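Long-range contacts in mosquitocidal toxin (Lysinibacillus sphaericus, PDB 2VSE), which acts as a mosquito-killing holotoxin, probably by ADP-ribosylating target proteins, with a catalytic domain surrounded by ricin-B-like lectin domains: residues A606-N611 / D638-P643; I196-I201 / K217-E222; L26-I31 / N42-R47. All blocks are in the same frame, centred on the assembly; numbering follows the deposited sequence.

Contact 1: residues A606-N611 / D638-P643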
loop_
_atom_site.group_PDB
_atom_site.type_symbol
_atom_site.label_atom_id
_atom_site.label_comp_id
_atom_site.label_asym_id
_atom_site.label_seq_id
_atom_site.Cartn_x
_atom_site.Cartn_y
_atom_site.Cartn_z
ATOM N N ALA A 606 8.444 -21.035 2.192
ATOM C CA ALA A 606 7.817 -21.325 3.476
ATOM C C ALA A 606 8.879 -21.249 4.568
ATOM O O ALA A 606 10.078 -21.166 4.269
ATOM C CB ALA A 606 7.170 -22.709 3.449
ATOM N N TYR A 607 8.438 -21.294 5.824
ATOM C CA TYR A 607 9.339 -21.111 6.958
ATOM C C TYR A 607 9.593 -22.383 7.741
ATOM O O TYR A 607 8.703 -23.229 7.913
ATOM C CB TYR A 607 8.808 -20.044 7.919
ATOM C CG TYR A 607 8.794 -18.652 7.341
ATOM C CD1 TYR A 607 9.764 -17.718 7.699
ATOM C CD2 TYR A 607 7.811 -18.268 6.432
ATOM C CE1 TYR A 607 9.749 -16.430 7.167
ATOM C CE2 TYR A 607 7.791 -16.989 5.893
ATOM C CZ TYR A 607 8.761 -16.079 6.264
ATOM O OH TYR A 607 8.732 -14.818 5.730
ATOM N N LYS A 608 10.819 -22.498 8.239
ATOM C CA LYS A 608 11.150 -23.509 9.228
ATOM C C LYS A 608 11.163 -22.862 10.601
ATOM O O LYS A 608 11.742 -21.791 10.791
ATOM C CB LYS A 608 12.502 -24.158 8.932
ATOM C CG LYS A 608 12.674 -25.515 9.602
ATOM C CD LYS A 608 13.638 -26.410 8.850
ATOM C CE LYS A 608 13.535 -27.833 9.359
ATOM N NZ LYS A 608 14.562 -28.707 8.744
ATOM N N ILE A 609 10.506 -23.528 11.544
ATOM C CA ILE A 609 10.353 -23.057 12.913
ATOM C C ILE A 609 11.089 -24.027 13.845
ATOM O O ILE A 609 10.533 -25.035 14.297
ATOM C CB ILE A 609 8.865 -22.955 13.276
ATOM C CG1 ILE A 609 8.167 -21.998 12.294
ATOM C CG2 ILE A 609 8.693 -22.507 14.728
ATOM C CD1 ILE A 609 6.658 -22.085 12.283
ATOM N N ARG A 610 12.356 -23.720 14.103
ATOM C CA ARG A 610 13.221 -24.575 14.903
ATOM C C ARG A 610 13.241 -24.084 16.341
ATOM O O ARG A 610 13.274 -22.878 16.578
ATOM C CB ARG A 610 14.648 -24.586 14.331
ATOM C CG ARG A 610 14.734 -24.965 12.838
ATOM C CD ARG A 610 16.161 -24.969 12.322
ATOM N NE ARG A 610 16.912 -26.084 12.891
ATOM C CZ ARG A 610 17.263 -27.189 12.236
ATOM N NH1 ARG A 610 16.962 -27.356 10.951
ATOM N NH2 ARG A 610 17.929 -28.134 12.879
ATOM N N ASN A 611 13.208 -25.014 17.292
ATOM C CA ASN A 611 13.219 -24.660 18.706
ATOM C C ASN A 611 14.553 -24.059 19.101
ATOM O O ASN A 611 15.587 -24.492 18.607
ATOM C CB ASN A 611 12.937 -25.878 19.572
ATOM C CG ASN A 611 12.716 -25.513 21.010
ATOM O OD1 ASN A 611 13.627 -25.592 21.823
ATOM N ND2 ASN A 611 11.508 -25.085 21.331
ATOM N N ASP A 638 6.265 -31.348 5.803
ATOM C CA ASP A 638 5.316 -31.076 6.884
ATOM C C ASP A 638 5.913 -30.237 8.012
ATOM O O ASP A 638 5.225 -29.901 8.971
ATOM C CB ASP A 638 4.670 -32.366 7.416
ATOM C CG ASP A 638 5.690 -33.396 7.923
ATOM O OD1 ASP A 638 6.859 -33.040 8.211
ATOM O OD2 ASP A 638 5.301 -34.588 8.040
ATOM N N GLN A 639 7.190 -29.889 7.877
ATOM C CA GLN A 639 7.869 -29.019 8.834
ATOM C C GLN A 639 8.024 -27.584 8.309
ATOM O O GLN A 639 8.765 -26.788 8.888
ATOM C CB GLN A 639 9.229 -29.615 9.219
ATOM C CG GLN A 639 9.215 -31.142 9.346
ATOM C CD GLN A 639 10.565 -31.742 9.726
ATOM O OE1 GLN A 639 11.530 -30.954 10.011
ATOM N NE2 GLN A 639 10.640 -33.163 9.730
ATOM N N TYR A 640 7.316 -27.255 7.230
ATOM C CA TYR A 640 7.390 -25.914 6.647
ATOM C C TYR A 640 6.043 -25.190 6.679
ATOM O O TYR A 640 4.994 -25.787 6.423
ATOM C CB TYR A 640 7.986 -25.983 5.239
ATOM C CG TYR A 640 9.492 -26.164 5.239
ATOM C CD1 TYR A 640 10.339 -25.062 5.176
ATOM C CD2 TYR A 640 10.071 -27.430 5.309
ATOM C CE1 TYR A 640 11.718 -25.207 5.178
ATOM C CE2 TYR A 640 11.456 -27.587 5.309
ATOM C CZ TYR A 640 12.269 -26.466 5.245
ATOM O OH TYR A 640 13.638 -26.583 5.250
ATOM N N TRP A 641 6.073 -23.906 7.011
ATOM C CA TRP A 641 4.837 -23.176 7.269
ATOM C C TRP A 641 4.763 -21.845 6.552
ATOM O O TRP A 641 5.774 -21.169 6.376
ATOM C CB TRP A 641 4.647 -22.998 8.768
ATOM C CG TRP A 641 4.768 -24.292 9.519
ATOM C CD1 TRP A 641 5.913 -24.869 9.979
ATOM C CD2 TRP A 641 3.701 -25.177 9.873
ATOM N NE1 TRP A 641 5.625 -26.056 10.609
ATOM C CE2 TRP A 641 4.273 -26.265 10.560
ATOM C CE3 TRP A 641 2.314 -25.152 9.677
ATOM C CZ2 TRP A 641 3.510 -27.318 11.055
ATOM C CZ3 TRP A 641 1.557 -26.194 10.165
ATOM C CH2 TRP A 641 2.154 -27.265 10.852
ATOM N N ILE A 642 3.547 -21.495 6.134
ATOM C CA ILE A 642 3.260 -20.272 5.393
ATOM C C ILE A 642 2.414 -19.389 6.298
ATOM O O ILE A 642 1.253 -19.711 6.559
ATOM C CB ILE A 642 2.456 -20.563 4.113
ATOM C CG1 ILE A 642 3.109 -21.680 3.296
ATOM C CG2 ILE A 642 2.294 -19.287 3.296
ATOM C CD1 ILE A 642 2.149 -22.378 2.313
ATOM N N PRO A 643 3.007 -18.302 6.811
ATOM C CA PRO A 643 2.315 -17.321 7.657
ATOM C C PRO A 643 1.404 -16.416 6.840
ATOM O O PRO A 643 1.852 -15.799 5.891
ATOM C CB PRO A 643 3.469 -16.512 8.282
ATOM C CG PRO A 643 4.758 -17.278 7.912
ATOM C CD PRO A 643 4.432 -17.983 6.646
#
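Tyr-607 and Trp-641 form an antiparallel hydrogen-bonded pair that joins strands 606-611 and 640-645 inside one of the toxin's ricin-B-like beta-trefoil domains. Tyr-607 N donates to Trp-641 O at 2.7 Å, and Trp-641 N returns a bond to Tyr-607 O at 2.9 Å. Tyr-607 O takes a second, softer partner, the CA-H of Tyr-640 (CA to O 3.2 Å). The strand segments run at 119° to each other, well short of true antiparallel, and beyond the pair the backbone of Ile-609 bonds instead to Leu-619.

The polar ends of these buried side chains find their partners elsewhere. Tyr-607 OH is hydrogen-bonded to Ile-557 O and Trp-641 NE1 to Leu-619 O, while Gln-639 NE2 goes to Thr-633 O. With its chain extended beyond CG, Lys-608 runs beside Gln-639, their ends in the same direction, and crosses the Tyr-640 side chain with CD 3.6 Å from Tyr-640 OH. Its NZ makes a salt bridge to Asp-635 OD2 and a hydrogen bond to Gly-634 O. Because Tyr-640 OH also bonds Asp-635 OD2, a single carboxylate oxygen ties together the ends of two side chains from paired strands, and the ammonium charge is probably well compensated.

Apolar contacts fill in around the backbone pair. Ile-609 CD1 rests 3.7 Å from Trp-641 CD1, the two side chains meeting nearly at right angles, and Pro-643 places CD 3.4 Å from Tyr-607 CD2.

Contact 2: residues I196-I201 / K217-E222; sequences INPNFI and KVFWHE
Ile-196 divides its two branches between Lys-217 and Phe-219. CG1 stands anti to the carbonyl carbon (chi1 -50°) and carries CD1 to the aliphatic part of Lys-217, 3.9 Å from its CD. The other branch, CG2, comes obliquely to the Phe-219 ring and lies 3.8 Å from CE1. Lys-217 and Phe-219 each cross Ile-196 at a slant.

The backbones beneath pair in parallel: Ile-196 N donates to Val-218 O at 2.8 Å, and Trp-220 N returns a nearly straight bond to Ile-196 O, also 2.8 Å. This extends the mixed sheet of the ADP-ribosyltransferase fold from strand 190-196 to strand 217-219. Phe-219 also touches Ser-271 and Tyr-273 of strand 271-277, within a neighbouring lectin domain.

Past the pairing, the Pro-198 ring lies against the backbone of Trp-220, its CD 3.3 Å from Trp-220 O. The indole is directed instead to helix 74-80, where NE1 bonds Asn-75 OD1 and the ring meets Phe-78 edge-to-face. Asn-197 opens a type I turn to Phe-200, and its OD1 accepts from Asn-199 N at 3.1 Å in an Asx turn, with the donor above the amide plane; ND2 of the same amide donates to Ile-180 O, so both ends are held.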
loop_
_atom_site.group_PDB
_atom_site.type_symbol
_atom_site.label_atom_id
_atom_site.label_comp_id
_atom_site.label_asym_id
_atom_site.label_seq_id
_atom_site.Cartn_x
_atom_site.Cartn_y
_atom_site.Cartn_z
ATOM N N ILE A 196 6.234 13.629 -16.108
ATOM C CA ILE A 196 4.825 13.255 -16.021
ATOM C C ILE A 196 4.725 11.736 -16.067
ATOM O O ILE A 196 5.412 11.088 -16.869
ATOM C CB ILE A 196 3.980 13.906 -17.147
ATOM C CG1 ILE A 196 4.261 15.417 -17.219
ATOM C CG2 ILE A 196 2.489 13.648 -16.932
ATOM C CD1 ILE A 196 3.643 16.107 -18.413
ATOM N N ASN A 197 3.876 11.192 -15.186
ATOM C CA ASN A 197 3.706 9.758 -14.970
ATOM C C ASN A 197 2.473 9.217 -15.696
ATOM O O ASN A 197 1.350 9.429 -15.245
ATOM C CB ASN A 197 3.556 9.496 -13.468
ATOM C CG ASN A 197 3.370 8.024 -13.142
ATOM O OD1 ASN A 197 3.621 7.151 -13.972
ATOM N ND2 ASN A 197 2.941 7.741 -11.921
ATOM N N PRO A 198 2.674 8.507 -16.821
ATOM C CA PRO A 198 1.564 7.930 -17.580
ATOM C C PRO A 198 0.613 7.086 -16.738
ATOM O O PRO A 198 -0.580 7.020 -17.036
ATOM C CB PRO A 198 2.280 7.055 -18.611
ATOM C CG PRO A 198 3.551 7.767 -18.843
ATOM C CD PRO A 198 3.966 8.230 -17.473
ATOM N N ASN A 199 1.139 6.466 -15.686
ATOM C CA ASN A 199 0.392 5.520 -14.869
ATOM C C ASN A 199 -0.436 6.199 -13.763
ATOM O O ASN A 199 -1.053 5.519 -12.946
ATOM C CB ASN A 199 1.365 4.463 -14.294
ATOM C CG ASN A 199 0.669 3.369 -13.463
ATOM O OD1 ASN A 199 -0.308 2.740 -13.890
ATOM N ND2 ASN A 199 1.200 3.127 -12.277
ATOM N N PHE A 200 -0.457 7.529 -13.749
ATOM C CA PHE A 200 -1.289 8.268 -12.811
ATOM C C PHE A 200 -2.742 7.832 -12.937
ATOM O O PHE A 200 -3.211 7.566 -14.033
ATOM C CB PHE A 200 -1.167 9.784 -13.030
ATOM C CG PHE A 200 -2.033 10.604 -12.109
ATOM C CD1 PHE A 200 -1.818 10.590 -10.726
ATOM C CD2 PHE A 200 -3.065 11.380 -12.617
ATOM C CE1 PHE A 200 -2.615 11.359 -9.864
ATOM C CE2 PHE A 200 -3.871 12.141 -11.759
ATOM C CZ PHE A 200 -3.641 12.130 -10.379
ATOM N N ILE A 201 -3.441 7.782 -11.808
ATOM C CA ILE A 201 -4.778 7.210 -11.733
ATOM C C ILE A 201 -5.806 7.792 -12.714
ATOM O O ILE A 201 -6.748 7.093 -13.107
ATOM C CB ILE A 201 -5.324 7.258 -10.283
ATOM C CG1 ILE A 201 -6.390 6.184 -10.076
ATOM C CG2 ILE A 201 -5.847 8.655 -9.927
ATOM C CD1 ILE A 201 -5.855 4.800 -9.975
ATOM N N LYS A 217 8.609 19.189 -20.595
ATOM C CA LYS A 217 7.834 18.180 -19.903
ATOM C C LYS A 217 8.128 16.855 -20.577
ATOM O O LYS A 217 8.134 16.780 -21.797
ATOM C CB LYS A 217 6.335 18.476 -20.012
ATOM C CG LYS A 217 5.916 19.884 -19.605
ATOM C CD LYS A 217 4.505 19.875 -19.030
ATOM C CE LYS A 217 4.129 21.223 -18.429
ATOM N NZ LYS A 217 3.169 21.954 -19.278
ATOM N N VAL A 218 8.386 15.813 -19.797
ATOM C CA VAL A 218 8.582 14.489 -20.390
ATOM C C VAL A 218 7.797 13.376 -19.718
ATOM O O VAL A 218 7.711 13.308 -18.497
ATOM C CB VAL A 218 10.098 14.105 -20.650
ATOM C CG1 VAL A 218 11.075 15.119 -20.067
ATOM C CG2 VAL A 218 10.415 12.674 -20.210
ATOM N N PHE A 219 7.176 12.550 -20.557
ATOM C CA PHE A 219 6.450 11.373 -20.128
ATOM C C PHE A 219 7.442 10.272 -19.763
ATOM O O PHE A 219 8.197 9.783 -20.602
ATOM C CB PHE A 219 5.483 10.910 -21.229
ATOM C CG PHE A 219 4.277 11.792 -21.384
ATOM C CD1 PHE A 219 3.300 11.835 -20.397
ATOM C CD2 PHE A 219 4.115 12.574 -22.518
ATOM C CE1 PHE A 219 2.181 12.641 -20.532
ATOM C CE2 PHE A 219 2.999 13.393 -22.664
ATOM C CZ PHE A 219 2.033 13.428 -21.670
ATOM N N TRP A 220 7.434 9.905 -18.491
ATOM C CA TRP A 220 8.346 8.917 -17.939
ATOM C C TRP A 220 8.031 7.485 -18.385
ATOM O O TRP A 220 6.867 7.115 -18.556
ATOM C CB TRP A 220 8.283 9.012 -16.415
ATOM C CG TRP A 220 9.131 8.033 -15.679
ATOM C CD1 TRP A 220 10.434 8.188 -15.325
ATOM C CD2 TRP A 220 8.729 6.754 -15.190
ATOM N NE1 TRP A 220 10.878 7.081 -14.651
ATOM C CE2 TRP A 220 9.849 6.183 -14.550
ATOM C CE3 TRP A 220 7.534 6.027 -15.240
ATOM C CZ2 TRP A 220 9.812 4.911 -13.961
ATOM C CZ3 TRP A 220 7.493 4.766 -14.650
ATOM C CH2 TRP A 220 8.627 4.224 -14.019
ATOM N N HIS A 221 9.082 6.694 -18.576
ATOM C CA HIS A 221 8.957 5.248 -18.688
ATOM C C HIS A 221 10.060 4.621 -17.839
ATOM O O HIS A 221 11.002 5.324 -17.452
ATOM C CB HIS A 221 9.013 4.786 -20.151
ATOM C CG HIS A 221 10.203 5.284 -20.918
ATOM N ND1 HIS A 221 11.475 4.782 -20.735
ATOM C CD2 HIS A 221 10.304 6.205 -21.906
ATOM C CE1 HIS A 221 12.310 5.387 -21.560
ATOM N NE2 HIS A 221 11.626 6.258 -22.276
ATOM N N GLU A 222 9.948 3.329 -17.531
ATOM C CA GLU A 222 10.941 2.671 -16.673
ATOM C C GLU A 222 12.327 2.679 -17.311
ATOM O O GLU A 222 12.455 2.543 -18.531
ATOM C CB GLU A 222 10.512 1.245 -16.271
ATOM C CG GLU A 222 10.410 0.236 -17.414
ATOM C CD GLU A 222 10.616 -1.209 -16.956
ATOM O OE1 GLU A 222 10.306 -1.544 -15.777
ATOM O OE2 GLU A 222 11.086 -2.015 -17.792
#

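Contact 3: residues L26-I31 / N42-R47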
loop_
_atom_site.group_PDB
_atom_site.type_symbol
_atom_site.label_atom_id
_atom_site.label_comp_id
_atom_site.label_asym_id
_atom_site.label_seq_id
_atom_site.Cartn_x
_atom_site.Cartn_y
_atom_site.Cartn_z
ATOM N N LEU A 26 -7.506 -2.219 13.379
ATOM C CA LEU A 26 -6.292 -2.536 14.115
ATOM C C LEU A 26 -5.244 -1.434 14.027
ATOM O O LEU A 26 -4.646 -1.051 15.037
ATOM C CB LEU A 26 -5.699 -3.864 13.651
ATOM C CG LEU A 26 -4.366 -4.155 14.353
ATOM C CD1 LEU A 26 -4.558 -4.977 15.616
ATOM C CD2 LEU A 26 -3.397 -4.804 13.406
ATOM N N LEU A 27 -5.021 -0.925 12.825
ATOM C CA LEU A 27 -4.044 0.141 12.653
ATOM C C LEU A 27 -4.400 1.382 13.475
ATOM O O LEU A 27 -3.515 2.014 14.067
ATOM C CB LEU A 27 -3.857 0.490 11.186
ATOM C CG LEU A 27 -2.684 1.440 10.958
ATOM C CD1 LEU A 27 -1.360 0.759 11.286
ATOM C CD2 LEU A 27 -2.699 1.941 9.542
ATOM N N TYR A 28 -5.689 1.705 13.542
ATOM C CA TYR A 28 -6.116 2.867 14.281
ATOM C C TYR A 28 -5.856 2.667 15.780
ATOM O O TYR A 28 -5.447 3.594 16.485
ATOM C CB TYR A 28 -7.587 3.190 13.994
ATOM C CG TYR A 28 -8.047 4.410 14.732
ATOM C CD1 TYR A 28 -7.872 5.680 14.195
ATOM C CD2 TYR A 28 -8.627 4.302 15.996
ATOM C CE1 TYR A 28 -8.291 6.806 14.886
ATOM C CE2 TYR A 28 -9.040 5.426 16.696
ATOM C CZ TYR A 28 -8.863 6.672 16.135
ATOM O OH TYR A 28 -9.262 7.784 16.829
ATOM N N GLN A 29 -6.099 1.452 16.255
ATOM C CA GLN A 29 -5.818 1.098 17.634
ATOM C C GLN A 29 -4.327 1.232 17.966
ATOM O O GLN A 29 -3.965 1.837 18.980
ATOM C CB GLN A 29 -6.309 -0.320 17.917
ATOM C CG GLN A 29 -6.028 -0.806 19.328
ATOM C CD GLN A 29 -6.397 -2.254 19.521
ATOM O OE1 GLN A 29 -7.528 -2.653 19.262
ATOM N NE2 GLN A 29 -5.442 -3.056 19.987
ATOM N N LEU A 30 -3.471 0.676 17.111
ATOM C CA LEU A 30 -2.033 0.713 17.345
ATOM C C LEU A 30 -1.469 2.134 17.320
ATOM O O LEU A 30 -0.621 2.481 18.146
ATOM C CB LEU A 30 -1.287 -0.208 16.373
ATOM C CG LEU A 30 -1.734 -1.678 16.355
ATOM C CD1 LEU A 30 -1.155 -2.398 15.150
ATOM C CD2 LEU A 30 -1.412 -2.441 17.657
ATOM N N ILE A 31 -1.962 2.953 16.393
ATOM C CA ILE A 31 -1.562 4.357 16.317
ATOM C C ILE A 31 -2.035 5.121 17.551
ATOM O O ILE A 31 -1.260 5.854 18.148
ATOM C CB ILE A 31 -2.050 5.046 15.008
ATOM C CG1 ILE A 31 -1.486 4.334 13.777
ATOM C CG2 ILE A 31 -1.627 6.507 14.982
ATOM C CD1 ILE A 31 -2.046 4.846 12.432
ATOM N N ASN A 42 -9.534 15.390 20.252
ATOM C CA ASN A 42 -10.605 14.878 19.397
ATOM C C ASN A 42 -10.244 13.598 18.662
ATOM O O ASN A 42 -11.051 13.095 17.878
ATOM C CB ASN A 42 -11.028 15.940 18.379
ATOM C CG ASN A 42 -11.269 17.295 19.016
ATOM O OD1 ASN A 42 -10.924 18.325 18.436
ATOM N ND2 ASN A 42 -11.855 17.305 20.212
ATOM N N GLY A 43 -9.047 13.065 18.921
ATOM C CA GLY A 43 -8.499 11.949 18.137
ATOM C C GLY A 43 -7.990 12.466 16.799
ATOM O O GLY A 43 -8.272 13.599 16.415
ATOM N N LEU A 44 -7.237 11.660 16.068
ATOM C CA LEU A 44 -6.665 12.184 14.828
ATOM C C LEU A 44 -7.691 12.439 13.714
ATOM O O LEU A 44 -8.689 11.727 13.585
ATOM C CB LEU A 44 -5.451 11.390 14.341
ATOM C CG LEU A 44 -5.116 9.976 14.772
ATOM C CD1 LEU A 44 -6.212 9.030 14.358
ATOM C CD2 LEU A 44 -3.793 9.592 14.115
ATOM N N HIS A 45 -7.443 13.499 12.949
ATOM C CA HIS A 45 -8.338 13.921 11.877
ATOM C C HIS A 45 -7.855 13.338 10.562
ATOM O O HIS A 45 -6.669 13.441 10.225
ATOM C CB HIS A 45 -8.385 15.450 11.789
ATOM C CG HIS A 45 -9.432 15.978 10.855
ATOM N ND1 HIS A 45 -10.617 16.525 11.299
ATOM C CD2 HIS A 45 -9.468 16.058 9.502
ATOM C CE1 HIS A 45 -11.340 16.910 10.261
ATOM N NE2 HIS A 45 -10.665 16.639 9.160
ATOM N N MET A 46 -8.773 12.709 9.836
ATOM C CA MET A 46 -8.476 12.179 8.498
ATOM C C MET A 46 -8.938 13.185 7.445
ATOM O O MET A 46 -10.022 13.764 7.582
ATOM C CB MET A 46 -9.195 10.845 8.274
ATOM C CG MET A 46 -9.005 9.829 9.386
ATOM S SD MET A 46 -7.273 9.357 9.645
ATOM C CE MET A 46 -7.506 8.199 10.993
ATOM N N ARG A 47 -8.127 13.397 6.405
ATOM C CA ARG A 47 -8.509 14.306 5.323
ATOM C C ARG A 47 -9.883 13.912 4.826
ATOM O O ARG A 47 -10.148 12.735 4.575
ATOM C CB ARG A 47 -7.515 14.282 4.166
ATOM C CG ARG A 47 -6.286 15.136 4.369
ATOM C CD ARG A 47 -5.575 15.417 3.053
ATOM N NE ARG A 47 -5.394 14.213 2.246
ATOM C CZ ARG A 47 -5.124 14.208 0.944
ATOM N NH1 ARG A 47 -4.997 15.343 0.273
ATOM N NH2 ARG A 47 -4.991 13.058 0.306
#
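Tyr-28 reaches from helix 24-33 to the side chains of Leu-44 and Met-46, and most of the contact is made by one border of its ring. CB belongs to the helix surface, and CG still lies too far from segment 42-47 to touch it. With CG anti to the backbone N (chi1 -179°), the ring is carried outward from the helix, so that contact starts at CD1. This atom is near both Leu-44 CD1 and Met-46 CE, the latter at 4.1 Å and at the ring edge, near its plane. The bend of the methionine chain at chi2 (-61°) helps bring the methyl there.

At CE1 the neighbour is again Leu-44 CD1, approaching obliquely. The two side chains run alongside one another in antiparallel fashion, but the modelled separation is too short for two carbons, and the exact placing of this methyl is doubtful. CZ and OH face the same methyl, subject to the same doubt, and OH comes only loosely near Gly-43 CA, at 4.4 Å. Pro-6, from the N-terminal loop, also touches the tyrosine.

One turn along the helix, Ile-31 adds a second point of support: its CG2 lies 3.9 Å from Leu-44 CD2, and the side chains meet nearly perpendicularly. Leu-44 and Met-46 also rest on Ile-150. The short, weakly bonded strand 45-46 pairs with strand 150-151 at the margin of the mixed sheet of the ADP-ribosyltransferase domain, so the helix is packed against that margin.

With apolar side-chain contacts alone joining the segments, their fit depends on shape and on burial of hydrocarbon, without the directional constraint of shared polar bonds.

Contact 1 is a fully buried part of a lectin domain, whereas contacts 2 and 3 are partly buried and both reach the mixed sheet of the catalytic domain, at different strands: 190-196 and 217-219 in contact 2, 45-46 in contact 3. Their centres are about 33 Å apart, on opposite sides of the chain's centre. Backbone bonds set the register in contact 1, antiparallel, and in contact 2, parallel; in contact 3 a helix meets a mostly irregular segment through apolar side chains. Contacts 2 and 3 also lie beside lectin domains: in contact 3 it is the helix, through Gln-29 outside the contact itself, that bonds Phe-787 O.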